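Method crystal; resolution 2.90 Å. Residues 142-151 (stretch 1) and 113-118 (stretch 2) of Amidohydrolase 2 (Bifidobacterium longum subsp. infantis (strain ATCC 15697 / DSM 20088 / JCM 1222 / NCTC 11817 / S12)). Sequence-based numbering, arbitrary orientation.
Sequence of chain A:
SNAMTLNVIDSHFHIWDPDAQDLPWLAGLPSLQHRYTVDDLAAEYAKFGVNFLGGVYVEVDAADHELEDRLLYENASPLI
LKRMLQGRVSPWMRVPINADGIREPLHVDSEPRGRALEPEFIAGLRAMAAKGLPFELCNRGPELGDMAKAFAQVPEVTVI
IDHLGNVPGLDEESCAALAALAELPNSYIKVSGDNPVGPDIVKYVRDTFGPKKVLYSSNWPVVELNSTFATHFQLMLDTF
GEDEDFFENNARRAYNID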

# COMPACT_ATOMS: atom_id res chain seq x y z
N PRO A 142 4.77 13.68 -10.54
CA PRO A 142 5.09 15.08 -10.22
C PRO A 142 4.31 15.65 -9.06
O PRO A 142 4.71 16.69 -8.52
CB PRO A 142 4.77 15.82 -11.53
CG PRO A 142 3.74 14.97 -12.18
CD PRO A 142 4.12 13.55 -11.86
N GLU A 143 3.20 15.03 -8.65
CA GLU A 143 2.35 15.59 -7.62
C GLU A 143 2.82 15.28 -6.20
O GLU A 143 2.12 15.62 -5.24
CB GLU A 143 0.91 15.11 -7.81
CG GLU A 143 0.33 15.41 -9.18
CD GLU A 143 -1.18 15.39 -9.20
OE1 GLU A 143 -1.79 15.23 -8.13
OE2 GLU A 143 -1.76 15.54 -10.30
N LEU A 144 3.98 14.65 -6.04
CA LEU A 144 4.48 14.32 -4.71
C LEU A 144 4.86 15.57 -3.91
O LEU A 144 4.94 15.49 -2.68
CB LEU A 144 5.68 13.39 -4.80
CG LEU A 144 5.48 11.97 -4.26
CD1 LEU A 144 6.79 11.21 -4.27
CD2 LEU A 144 4.89 12.01 -2.86
N GLY A 145 5.09 16.70 -4.57
CA GLY A 145 5.43 17.91 -3.85
C GLY A 145 4.29 18.43 -3.00
O GLY A 145 4.49 18.84 -1.85
N ASP A 146 3.07 18.41 -3.54
CA ASP A 146 1.92 18.89 -2.78
C ASP A 146 1.54 17.91 -1.67
O ASP A 146 0.98 18.32 -0.65
CB ASP A 146 0.73 19.12 -3.70
CG ASP A 146 1.03 20.11 -4.81
OD1 ASP A 146 1.31 19.67 -5.95
OD2 ASP A 146 1.02 21.33 -4.54
N MSE A 147 1.83 16.63 -1.85
CA MSE A 147 1.54 15.62 -0.84
C MSE A 147 2.37 15.88 0.42
O MSE A 147 1.89 15.70 1.54
CB MSE A 147 1.82 14.21 -1.37
CG MSE A 147 1.18 13.92 -2.71
SE MSE A 147 -0.76 13.98 -2.67
CE MSE A 147 -1.10 13.98 -4.59
N ALA A 148 3.62 16.29 0.22
CA ALA A 148 4.50 16.57 1.35
C ALA A 148 3.96 17.70 2.21
O ALA A 148 3.98 17.62 3.44
CB ALA A 148 5.91 16.89 0.86
N LYS A 149 3.47 18.77 1.57
CA LYS A 149 2.91 19.89 2.33
C LYS A 149 1.59 19.51 2.99
O LYS A 149 1.26 20.05 4.05
CB LYS A 149 2.71 21.09 1.41
CG LYS A 149 4.01 21.70 0.90
CD LYS A 149 3.91 22.04 -0.58
CE LYS A 149 2.70 22.91 -0.87
NZ LYS A 149 2.56 23.17 -2.33
N ALA A 150 0.83 18.59 2.39
CA ALA A 150 -0.44 18.19 2.96
C ALA A 150 -0.24 17.44 4.28
O ALA A 150 -0.81 17.81 5.31
CB ALA A 150 -1.22 17.33 1.97
N PHE A 151 0.58 16.39 4.26
CA PHE A 151 0.82 15.59 5.45
C PHE A 151 1.77 16.26 6.44
O PHE A 151 1.88 15.78 7.57
CB PHE A 151 1.35 14.21 5.06
CG PHE A 151 0.38 13.39 4.26
CD1 PHE A 151 -0.62 12.67 4.90
CD2 PHE A 151 0.44 13.35 2.88
CE1 PHE A 151 -1.52 11.92 4.17
CE2 PHE A 151 -0.45 12.60 2.15
CZ PHE A 151 -1.44 11.88 2.80
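Stretch 2, residues 113-118: RGRALE

What shape does the backbone of stretch 2 take where it meets the helix? Residues 144-151 are helical, with Glu143 at the N-cap position, and against them Arg113 to Glu118 form a short, compact segment that includes a 3-10 turn through Ala116 and Leu117. Its tightness shows in the bonds from Leu117 N to Gly114 O and from Glu118 N to Arg115 O, both 3.2 Å. Arg113 lies near Glu143, before the helix, while Ala116 reaches Ala150, so stretch 2 advances in the same general sense as stretch 1. The CA atoms of Ala150 and Ala116 are 5.8 Å apart, a spacing that small side chains permit.

Which apolar groups pack together? Ala116 is the centre of the contact, its CA-to-CB bond pointing toward the helix. Its CB lies 3.7 Å from SE of the selenomethionine Met147 and 3.9 Å from CB of Ala150. Met147 starts out pointing away, but its m, m, t side chain brings the selenium back. The methyl group of Ala150 also meets backbone, with its CB 3.4 Å from Ala116 O.

How does Leu117 meet the charged residues on the helix? Asp146 and Lys149, one turn apart, form a salt bridge whose hydrogen bond, from Lys149 NZ to Asp146 OD2 at 3.3 Å, is weak. Leu117 leaves its backbone sideways, yet its end approaches this pair: CD1 is 3.4 Å from Asp146 OD2, and CD2 is 4.3 Å from Lys149 NZ. These are contacts of packing alone.

Does any polar bond join the two stretches? None does. Glu143 OE1 comes within 3.6 Å of Arg113 O, but two oxygen acceptors offer each other no proton. Arg115 turns its charge to its own stretch, its NH1 bonding Glu118 OE2 at 2.9 Å in a salt bridge.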

# COMPACT_ATOMS: atom_id res chain seq x y z
N ARG A 113 -5.49 18.47 -10.78
CA ARG A 113 -6.25 18.23 -9.56
C ARG A 113 -5.38 18.39 -8.32
O ARG A 113 -4.65 17.48 -7.94
CB ARG A 113 -6.87 16.83 -9.59
CG ARG A 113 -8.04 16.67 -10.55
CD ARG A 113 -8.61 15.26 -10.49
NE ARG A 113 -9.82 15.12 -11.29
CZ ARG A 113 -10.50 13.99 -11.42
NH1 ARG A 113 -10.08 12.89 -10.81
NH2 ARG A 113 -11.60 13.95 -12.16
N GLY A 114 -5.47 19.56 -7.69
CA GLY A 114 -4.77 19.80 -6.44
C GLY A 114 -5.59 19.35 -5.25
O GLY A 114 -5.90 20.14 -4.36
N ARG A 115 -5.93 18.05 -5.22
CA ARG A 115 -6.81 17.53 -4.18
C ARG A 115 -6.16 17.62 -2.80
O ARG A 115 -6.84 17.90 -1.81
CB ARG A 115 -7.18 16.08 -4.51
CG ARG A 115 -7.86 15.33 -3.38
CD ARG A 115 -9.20 15.95 -3.00
NE ARG A 115 -9.84 15.22 -1.92
CZ ARG A 115 -10.96 15.61 -1.31
NH1 ARG A 115 -11.55 16.74 -1.67
NH2 ARG A 115 -11.47 14.88 -0.33
N ALA A 116 -4.85 17.41 -2.72
CA ALA A 116 -4.17 17.41 -1.43
C ALA A 116 -4.10 18.80 -0.81
O ALA A 116 -3.82 18.92 0.39
CB ALA A 116 -2.76 16.84 -1.57
N LEU A 117 -4.35 19.85 -1.59
CA LEU A 117 -4.30 21.22 -1.09
C LEU A 117 -5.65 21.74 -0.62
O LEU A 117 -5.71 22.85 -0.08
CB LEU A 117 -3.74 22.15 -2.17
CG LEU A 117 -2.31 21.86 -2.66
CD1 LEU A 117 -1.83 22.96 -3.58
CD2 LEU A 117 -1.37 21.68 -1.48
N GLU A 118 -6.72 20.97 -0.79
CA GLU A 118 -8.03 21.42 -0.35
C GLU A 118 -8.12 21.32 1.18
O GLU A 118 -7.60 20.37 1.77
CB GLU A 118 -9.14 20.60 -1.00
CG GLU A 118 -8.99 20.45 -2.50
CD GLU A 118 -10.30 20.07 -3.18
OE1 GLU A 118 -11.10 20.98 -3.46
OE2 GLU A 118 -10.52 18.87 -3.42